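Local atomic coordinates of inorganic pyrophosphatase (Thermus thermophilus, PDB entry 2PRD), a protein that is a homohexameric, magnesium-dependent inorganic pyrophosphatase, hydrolysing diphosphate with water to give two phosphate ions. Residues S26-E31 against D42-G47; M18-P23 against Y77-G82; N2-P7 against Y30-D35. One frame throughout, in Å; residues are numbered along the deposited sequence.

Interaction 1: residues S26-E31 against D42-G47; sequences SGNKYE and DRVLPG. With SO4 (sulfate ion), chain B.
K29 and R43 face each other across two antiparallel strands, joined first through their backbones. K29 N donates to R43 O at 2.8 Å. In return K29 O takes two donors, D42 N at 2.9 Å and the longer R43 N at 3.2 Å, so two residues of 42-47 sit opposite one of 26-31: a classic beta bulge. The ladder ends at L45 N, which gives a fairly straight bond (161°) to G27 O at 3.0 Å. Between these links, N28 and V44 form a non-hydrogen-bonded pair whose side chains lie side by side, N28 OD1 against V44 CG2.

The charged groups sit on the K29/R43 face. K29 CG lies 3.9 Å above the plane of the R43 guanidinium, nearer the rim than the middle, so that one methylene of the lysine lies over part of that face. D42 OD2 comes in at the edge, in plane, as salt-bridge partner of R43 NH1 at 3.1 Å, while E143 pairs with R43 NE; together they should hold the group's rotation. The carboxylates of D42 and E31 stack nearly parallel (19° apart), D42 OD1 and E31 OE2 being two acceptors 3.4 Å apart; K29 NZ makes a long, weak ion pair with E31 OE2.

A sulfate ion lies at the edge of the R43 guanidinium, near its plane; the arginine chain, extended from CG to NE, carries the group out to it. R43 NH1 binds its O4 at 2.9 Å and NH2 its O2, while K29 NZ gives O3 a weak bond; Y139 OH and K140 NZ also bond to it. The sulfate, probably from the crystallisation liquor, is consistent with marking a phosphate position. The motif is a beta hairpin with a classic bulge, which contributes K29 and R43 to the predicted substrate site.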
loop_
_atom_site.group_PDB
_atom_site.type_symbol
_atom_site.label_atom_id
_atom_site.label_comp_id
_atom_site.label_asym_id
_atom_site.label_seq_id
_atom_site.Cartn_x
_atom_site.Cartn_y
_atom_site.Cartn_z
ATOM N N SER A 26 -2.184 -7.841 8.487
ATOM C CA SER A 26 -0.776 -8.201 8.643
ATOM C C SER A 26 -0.539 -9.663 8.888
ATOM O O SER A 26 -1.328 -10.396 9.530
ATOM C CB SER A 26 -0.232 -7.329 9.817
ATOM O OG SER A 26 1.129 -7.724 10.012
ATOM N N GLY A 27 0.571 -10.142 8.342
ATOM C CA GLY A 27 1.051 -11.518 8.456
ATOM C C GLY A 27 2.259 -11.576 9.379
ATOM O O GLY A 27 2.831 -12.650 9.622
ATOM N N ASN A 28 2.648 -10.426 9.907
ATOM C CA ASN A 28 3.771 -10.262 10.844
ATOM C C ASN A 28 3.192 -10.304 12.254
ATOM O O ASN A 28 2.507 -9.395 12.732
ATOM C CB ASN A 28 4.600 -9.019 10.596
ATOM C CG ASN A 28 5.662 -9.124 9.544
ATOM O OD1 ASN A 28 6.184 -10.170 9.164
ATOM N ND2 ASN A 28 6.129 -7.956 9.089
ATOM N N LYS A 29 3.400 -11.452 12.928
ATOM C CA LYS A 29 2.834 -11.614 14.268
ATOM C C LYS A 29 3.730 -11.000 15.331
ATOM O O LYS A 29 4.587 -11.713 15.811
ATOM C CB LYS A 29 2.647 -13.111 14.536
ATOM C CG LYS A 29 1.483 -13.511 15.389
ATOM C CD LYS A 29 1.661 -13.180 16.861
ATOM C CE LYS A 29 0.531 -13.803 17.695
ATOM N NZ LYS A 29 0.481 -13.161 19.059
ATOM N N TYR A 30 3.491 -9.770 15.681
ATOM C CA TYR A 30 4.224 -9.030 16.681
ATOM C C TYR A 30 3.608 -9.245 18.070
ATOM O O TYR A 30 2.434 -9.562 18.180
ATOM C CB TYR A 30 4.107 -7.501 16.468
ATOM C CG TYR A 30 4.727 -7.010 15.196
ATOM C CD1 TYR A 30 6.117 -7.134 15.036
ATOM C CD2 TYR A 30 3.980 -6.401 14.193
ATOM C CE1 TYR A 30 6.718 -6.665 13.874
ATOM C CE2 TYR A 30 4.571 -6.010 13.002
ATOM C CZ TYR A 30 5.942 -6.141 12.877
ATOM O OH TYR A 30 6.573 -5.656 11.741
ATOM N N GLU A 31 4.441 -8.977 19.069
ATOM C CA GLU A 31 3.980 -9.106 20.455
ATOM C C GLU A 31 4.731 -8.115 21.337
ATOM O O GLU A 31 5.924 -7.982 21.071
ATOM C CB GLU A 31 4.514 -10.420 21.023
ATOM C CG GLU A 31 3.615 -11.590 20.752
ATOM C CD GLU A 31 4.258 -12.844 21.374
ATOM O OE1 GLU A 31 5.330 -12.585 21.968
ATOM O OE2 GLU A 31 3.676 -13.927 21.183
ATOM N N ASP A 42 7.205 -12.136 16.965
ATOM C CA ASP A 42 7.109 -13.505 17.493
ATOM C C ASP A 42 7.307 -14.442 16.325
ATOM O O ASP A 42 8.079 -15.418 16.375
ATOM C CB ASP A 42 5.740 -13.602 18.165
ATOM C CG ASP A 42 5.645 -15.035 18.681
ATOM O OD1 ASP A 42 6.393 -15.355 19.638
ATOM O OD2 ASP A 42 4.876 -15.781 18.060
ATOM N N ARG A 43 6.665 -14.121 15.187
ATOM C CA ARG A 43 6.876 -14.980 14.012
ATOM C C ARG A 43 6.058 -14.410 12.867
ATOM O O ARG A 43 5.204 -13.587 13.152
ATOM C CB ARG A 43 6.350 -16.393 14.264
ATOM C CG ARG A 43 4.826 -16.530 14.210
ATOM C CD ARG A 43 4.364 -17.868 14.721
ATOM N NE ARG A 43 2.926 -18.082 14.701
ATOM C CZ ARG A 43 2.026 -17.738 15.604
ATOM N NH1 ARG A 43 2.361 -17.097 16.736
ATOM N NH2 ARG A 43 0.746 -18.021 15.479
ATOM N N VAL A 44 6.350 -14.909 11.697
ATOM C CA VAL A 44 5.627 -14.595 10.451
ATOM C C VAL A 44 4.714 -15.792 10.211
ATOM O O VAL A 44 5.190 -16.917 10.260
ATOM C CB VAL A 44 6.589 -14.377 9.286
ATOM C CG1 VAL A 44 5.911 -13.961 7.989
ATOM C CG2 VAL A 44 7.607 -13.304 9.643
ATOM N N LEU A 45 3.423 -15.559 10.044
ATOM C CA LEU A 45 2.461 -16.664 9.815
ATOM C C LEU A 45 2.948 -17.445 8.590
ATOM O O LEU A 45 3.275 -16.810 7.595
ATOM C CB LEU A 45 1.077 -16.086 9.595
ATOM C CG LEU A 45 0.382 -15.242 10.629
ATOM C CD1 LEU A 45 -0.997 -14.822 10.082
ATOM C CD2 LEU A 45 0.203 -15.991 11.959
ATOM N N PRO A 46 2.943 -18.784 8.700
ATOM C CA PRO A 46 3.430 -19.618 7.628
ATOM C C PRO A 46 2.539 -19.759 6.405
ATOM O O PRO A 46 3.066 -20.144 5.350
ATOM C CB PRO A 46 3.763 -20.916 8.336
ATOM C CG PRO A 46 2.768 -20.966 9.492
ATOM C CD PRO A 46 2.586 -19.530 9.923
ATOM N N GLY A 47 1.256 -19.449 6.539
ATOM C CA GLY A 47 0.330 -19.597 5.420
ATOM C C GLY A 47 0.026 -18.285 4.767
ATOM O O GLY A 47 0.421 -17.280 5.360
HETATM S S SO4 B . -0.799 -16.968 19.120
HETATM O O1 SO4 B . -0.962 -18.253 19.878
HETATM O O2 SO4 B . -1.278 -17.184 17.708
HETATM O O3 SO4 B . -1.357 -15.721 19.712
HETATM O O4 SO4 B . 0.710 -16.750 19.071
#

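Interaction 2: residues M18-P23 against Y77-G82; sequences MVIEVP and YPLLPG
P78 opens the contact lightly, its CB resting 4.3 Å from P23 CB. At L79 the chain splits its work: the carbonyl O presses on the P23 ring, 3.1 Å from CB, while the side chain turns to I20 and crosses it at about a right angle, L79 CD1 lying 3.9 Å from I20 CG1. D54 holds the L79 backbone N. L80 contributes its carbonyl, with O 3.5 Å from I20 CB and almost as near CG2; its side chain packs on P81 of a neighbouring subunit. An alanine at I20 would keep CB beside L80 O, but would probably open a gap beside L79 CD1 and leave that leucine freer to turn. P81 CD lies 3.7 Å from P23 CG, the rings crossing at about a right angle, and P81 CB comes to 3.4 Å from E21 O. G82, whose positive phi suits a glycine, then donates through N to I20 O at 2.7 Å, nearly straight (168°). The loop is thus held mainly by apolar packing and carbonyl-to-carbon contacts, with a single hydrogen bond; E21 O, buried here with no polar partner in the model, probably makes the proline packing carry a small polar cost.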
loop_
_atom_site.group_PDB
_atom_site.type_symbol
_atom_site.label_atom_id
_atom_site.label_comp_id
_atom_site.label_asym_id
_atom_site.label_seq_id
_atom_site.Cartn_x
_atom_site.Cartn_y
_atom_site.Cartn_z
ATOM N N MET A 18 -6.918 -0.985 24.857
ATOM C CA MET A 18 -6.313 -2.151 24.227
ATOM C C MET A 18 -4.968 -1.717 23.611
ATOM O O MET A 18 -4.917 -0.618 23.047
ATOM C CB MET A 18 -7.177 -2.842 23.162
ATOM C CG MET A 18 -8.036 -3.964 23.714
ATOM S SD MET A 18 -8.798 -5.005 22.479
ATOM C CE MET A 18 -7.361 -5.280 21.427
ATOM N N VAL A 19 -3.949 -2.523 23.799
ATOM C CA VAL A 19 -2.629 -2.278 23.174
ATOM C C VAL A 19 -2.643 -3.177 21.923
ATOM O O VAL A 19 -2.828 -4.391 22.010
ATOM C CB VAL A 19 -1.480 -2.650 24.097
ATOM C CG1 VAL A 19 -0.143 -2.285 23.435
ATOM C CG2 VAL A 19 -1.598 -1.776 25.348
ATOM N N ILE A 20 -2.500 -2.533 20.766
ATOM C CA ILE A 20 -2.526 -3.240 19.494
ATOM C C ILE A 20 -1.139 -3.847 19.297
ATOM O O ILE A 20 -0.146 -3.191 19.560
ATOM C CB ILE A 20 -2.809 -2.342 18.277
ATOM C CG1 ILE A 20 -4.227 -1.770 18.333
ATOM C CG2 ILE A 20 -2.632 -3.165 17.005
ATOM C CD1 ILE A 20 -5.226 -2.742 18.963
ATOM N N GLU A 21 -1.159 -5.133 18.926
ATOM C CA GLU A 21 0.073 -5.859 18.658
ATOM C C GLU A 21 0.175 -6.128 17.155
ATOM O O GLU A 21 1.244 -5.869 16.588
ATOM C CB GLU A 21 0.193 -7.160 19.410
ATOM C CG GLU A 21 0.533 -6.801 20.893
ATOM C CD GLU A 21 0.379 -8.065 21.717
ATOM O OE1 GLU A 21 -0.551 -8.840 21.417
ATOM O OE2 GLU A 21 1.233 -8.229 22.602
ATOM N N VAL A 22 -0.944 -6.626 16.614
ATOM C CA VAL A 22 -0.916 -6.928 15.152
ATOM C C VAL A 22 -1.950 -6.191 14.385
ATOM O O VAL A 22 -3.137 -6.375 14.672
ATOM C CB VAL A 22 -1.210 -8.463 15.004
ATOM C CG1 VAL A 22 -0.949 -8.972 13.569
ATOM C CG2 VAL A 22 -0.411 -9.357 15.928
ATOM N N PRO A 23 -1.553 -5.324 13.426
ATOM C CA PRO A 23 -2.534 -4.661 12.579
ATOM C C PRO A 23 -3.346 -5.650 11.720
ATOM O O PRO A 23 -2.963 -6.763 11.285
ATOM C CB PRO A 23 -1.651 -3.821 11.647
ATOM C CG PRO A 23 -0.377 -3.630 12.384
ATOM C CD PRO A 23 -0.162 -4.980 13.081
ATOM N N TYR A 77 -9.672 1.289 9.413
ATOM C CA TYR A 77 -8.283 1.307 8.902
ATOM C C TYR A 77 -7.399 0.574 9.913
ATOM O O TYR A 77 -7.591 0.784 11.127
ATOM C CB TYR A 77 -7.784 2.750 8.757
ATOM C CG TYR A 77 -8.662 3.743 8.056
ATOM C CD1 TYR A 77 -9.016 3.542 6.716
ATOM C CD2 TYR A 77 -9.083 4.927 8.668
ATOM C CE1 TYR A 77 -9.803 4.448 6.021
ATOM C CE2 TYR A 77 -9.889 5.803 7.978
ATOM C CZ TYR A 77 -10.220 5.578 6.669
ATOM O OH TYR A 77 -10.995 6.493 5.978
ATOM N N PRO A 78 -6.504 -0.272 9.410
ATOM C CA PRO A 78 -5.627 -1.061 10.307
ATOM C C PRO A 78 -4.849 -0.118 11.198
ATOM O O PRO A 78 -4.488 1.002 10.771
ATOM C CB PRO A 78 -4.732 -1.842 9.349
ATOM C CG PRO A 78 -5.525 -1.877 8.051
ATOM C CD PRO A 78 -6.240 -0.509 7.984
ATOM N N LEU A 79 -4.595 -0.559 12.413
ATOM C CA LEU A 79 -3.845 0.252 13.396
ATOM C C LEU A 79 -2.401 -0.109 13.353
ATOM O O LEU A 79 -1.977 -0.785 12.372
ATOM C CB LEU A 79 -4.567 0.048 14.747
ATOM C CG LEU A 79 -6.075 0.388 14.680
ATOM C CD1 LEU A 79 -6.853 -0.252 15.808
ATOM C CD2 LEU A 79 -6.234 1.924 14.764
ATOM N N LEU A 80 -1.606 0.355 14.293
ATOM C CA LEU A 80 -0.147 0.028 14.274
ATOM C C LEU A 80 0.241 -0.603 15.586
ATOM O O LEU A 80 -0.456 -0.353 16.587
ATOM C CB LEU A 80 0.578 1.383 14.180
ATOM C CG LEU A 80 0.765 2.013 12.807
ATOM C CD1 LEU A 80 1.228 3.448 12.903
ATOM C CD2 LEU A 80 1.792 1.207 12.021
ATOM N N PRO A 81 1.294 -1.417 15.595
ATOM C CA PRO A 81 1.730 -2.046 16.831
ATOM C C PRO A 81 2.101 -1.021 17.868
ATOM O O PRO A 81 2.825 -0.035 17.535
ATOM C CB PRO A 81 2.937 -2.909 16.440
ATOM C CG PRO A 81 2.815 -3.053 14.954
ATOM C CD PRO A 81 2.127 -1.775 14.439
ATOM N N GLY A 82 1.687 -1.247 19.088
ATOM C CA GLY A 82 2.041 -0.356 20.193
ATOM C C GLY A 82 1.190 0.837 20.443
ATOM O O GLY A 82 1.535 1.600 21.385
#

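Interaction 3: residues N2-P7 against Y30-D35; sequences NLKSLP and YEYDPD
The side chain of L3 stands over one face of the Y32 ring and crosses it at about a right angle. Its CB lies 4.0 Å from the ring centroid, only 9° off the normal, a CH-pi contact over the centre, while L3 CD1 lies 3.7 Å from Y32 CE1. N2 comes to the same ring at its edge: N2 OD1 lies near the ring plane, 3.6 Å from Y32 CE2, with the amide turned 54° from the ring. The phenol oxygen lies close to the backbone of N2 and L3, and L3 N makes a weak bond to Y32 OH at 3.4 Å. This is the N-terminal arm laid against the end of strand 28-33, ahead of the hairpin turn. The arm begins with an Asx turn, N2 OD1 accepting from K4 N at 3.2 Å, and goes into a short 3-10 segment at L3 and K4. K4 approaches the ring obliquely, K4 CG being 3.8 Å from Y32 CD2, and its chain, bent at chi3 and chi4, passes P34 with K4 CD 3.8 Å from P34 CG. F57, from strand 54-57, touches both K4 and Y32.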
loop_
_atom_site.group_PDB
_atom_site.type_symbol
_atom_site.label_atom_id
_atom_site.label_comp_id
_atom_site.label_asym_id
_atom_site.label_seq_id
_atom_site.Cartn_x
_atom_site.Cartn_y
_atom_site.Cartn_z
ATOM N N ASN A 2 5.592 0.266 30.044
ATOM C CA ASN A 2 5.186 -1.087 30.352
ATOM C C ASN A 2 3.661 -1.068 30.047
ATOM O O ASN A 2 2.855 -0.693 30.874
ATOM C CB ASN A 2 5.512 -1.708 31.664
ATOM C CG ASN A 2 5.429 -3.241 31.592
ATOM O OD1 ASN A 2 4.627 -3.820 30.849
ATOM N ND2 ASN A 2 6.274 -3.913 32.367
ATOM N N LEU A 3 3.462 -1.355 28.766
ATOM C CA LEU A 3 2.130 -1.352 28.169
ATOM C C LEU A 3 1.215 -2.305 28.867
ATOM O O LEU A 3 0.012 -1.980 29.008
ATOM C CB LEU A 3 2.286 -1.456 26.653
ATOM C CG LEU A 3 3.279 -0.431 26.045
ATOM C CD1 LEU A 3 3.381 -0.670 24.552
ATOM C CD2 LEU A 3 2.860 0.966 26.369
ATOM N N LYS A 4 1.727 -3.398 29.446
ATOM C CA LYS A 4 0.874 -4.367 30.124
ATOM C C LYS A 4 0.236 -3.875 31.387
ATOM O O LYS A 4 -0.683 -4.559 31.887
ATOM C CB LYS A 4 1.658 -5.656 30.391
ATOM C CG LYS A 4 1.848 -6.382 29.041
ATOM C CD LYS A 4 2.678 -7.640 29.299
ATOM C CE LYS A 4 2.649 -7.878 30.809
ATOM N NZ LYS A 4 2.359 -9.327 31.085
ATOM N N SER A 5 0.731 -2.761 31.888
ATOM C CA SER A 5 0.234 -2.213 33.152
ATOM C C SER A 5 -0.433 -0.860 33.028
ATOM O O SER A 5 -0.694 -0.229 34.065
ATOM C CB SER A 5 1.283 -2.228 34.249
ATOM O OG SER A 5 2.432 -1.478 33.903
ATOM N N LEU A 6 -0.703 -0.451 31.791
ATOM C CA LEU A 6 -1.455 0.780 31.560
ATOM C C LEU A 6 -2.835 0.541 32.184
ATOM O O LEU A 6 -3.226 -0.615 32.352
ATOM C CB LEU A 6 -1.656 0.872 30.045
ATOM C CG LEU A 6 -0.413 1.361 29.288
ATOM C CD1 LEU A 6 -0.873 1.886 27.935
ATOM C CD2 LEU A 6 0.236 2.483 30.048
ATOM N N PRO A 7 -3.525 1.617 32.500
ATOM C CA PRO A 7 -4.863 1.547 33.091
ATOM C C PRO A 7 -5.815 0.965 32.062
ATOM O O PRO A 7 -5.627 1.275 30.880
ATOM C CB PRO A 7 -5.220 2.998 33.374
ATOM C CG PRO A 7 -3.937 3.763 33.291
ATOM C CD PRO A 7 -3.045 3.003 32.336
ATOM N N TYR A 30 3.491 -9.770 15.681
ATOM C CA TYR A 30 4.224 -9.030 16.681
ATOM C C TYR A 30 3.608 -9.245 18.070
ATOM O O TYR A 30 2.434 -9.562 18.180
ATOM C CB TYR A 30 4.107 -7.501 16.468
ATOM C CG TYR A 30 4.727 -7.010 15.196
ATOM C CD1 TYR A 30 6.117 -7.134 15.036
ATOM C CD2 TYR A 30 3.980 -6.401 14.193
ATOM C CE1 TYR A 30 6.718 -6.665 13.874
ATOM C CE2 TYR A 30 4.571 -6.010 13.002
ATOM C CZ TYR A 30 5.942 -6.141 12.877
ATOM O OH TYR A 30 6.573 -5.656 11.741
ATOM N N GLU A 31 4.441 -8.977 19.069
ATOM C CA GLU A 31 3.980 -9.106 20.455
ATOM C C GLU A 31 4.731 -8.115 21.337
ATOM O O GLU A 31 5.924 -7.982 21.071
ATOM C CB GLU A 31 4.514 -10.420 21.023
ATOM C CG GLU A 31 3.615 -11.590 20.752
ATOM C CD GLU A 31 4.258 -12.844 21.374
ATOM O OE1 GLU A 31 5.330 -12.585 21.968
ATOM O OE2 GLU A 31 3.676 -13.927 21.183
ATOM N N TYR A 32 4.052 -7.641 22.361
ATOM C CA TYR A 32 4.760 -6.736 23.279
ATOM C C TYR A 32 5.464 -7.612 24.310
ATOM O O TYR A 32 4.842 -8.533 24.836
ATOM C CB TYR A 32 3.788 -5.803 23.959
ATOM C CG TYR A 32 4.489 -4.988 25.013
ATOM C CD1 TYR A 32 5.277 -3.923 24.606
ATOM C CD2 TYR A 32 4.383 -5.293 26.370
ATOM C CE1 TYR A 32 5.946 -3.143 25.558
ATOM C CE2 TYR A 32 5.051 -4.526 27.321
ATOM C CZ TYR A 32 5.825 -3.464 26.889
ATOM O OH TYR A 32 6.480 -2.648 27.793
ATOM N N ASP A 33 6.723 -7.356 24.482
ATOM C CA ASP A 33 7.632 -8.012 25.386
ATOM C C ASP A 33 8.006 -7.113 26.570
ATOM O O ASP A 33 8.900 -6.266 26.466
ATOM C CB ASP A 33 8.932 -8.374 24.630
ATOM C CG ASP A 33 9.738 -9.354 25.488
ATOM O OD1 ASP A 33 9.886 -9.083 26.691
ATOM O OD2 ASP A 33 10.178 -10.404 24.965
ATOM N N PRO A 34 7.332 -7.331 27.690
ATOM C CA PRO A 34 7.541 -6.572 28.912
ATOM C C PRO A 34 8.975 -6.597 29.400
ATOM O O PRO A 34 9.492 -5.541 29.831
ATOM C CB PRO A 34 6.524 -7.136 29.867
ATOM C CG PRO A 34 6.313 -8.565 29.369
ATOM C CD PRO A 34 6.267 -8.360 27.856
ATOM N N ASP A 35 9.595 -7.771 29.280
ATOM C CA ASP A 35 10.979 -8.018 29.655
ATOM C C ASP A 35 11.948 -7.165 28.852
ATOM O O ASP A 35 12.888 -6.655 29.456
ATOM C CB ASP A 35 11.410 -9.489 29.494
ATOM C CG ASP A 35 10.816 -10.338 30.616
ATOM O OD1 ASP A 35 10.285 -9.691 31.553
ATOM O OD2 ASP A 35 10.845 -11.588 30.584
#

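Strand 28-33 is common to interactions 1 and 3, interaction 1 pairing it with strand 38-44, interaction 3 covering its far end with the N-terminal arm. Interaction 2 packs a loop against strand 15-22 of the mixed sheet and lies nearest the middle of the chain, though it is only partly buried. It is bound to the other two: E21 OE2 probably accepts from Y32 N, and P81 packs on the Y30 ring. The chemistry changes with place. Interaction 1, largely buried, is polar and charged where it lines the predicted substrate site; interaction 2 is proline and aliphatic packing, and both adjoin neighbouring subunits. Interaction 3, also partly buried, centres mainly on the Y32 ring, with P34 beside it.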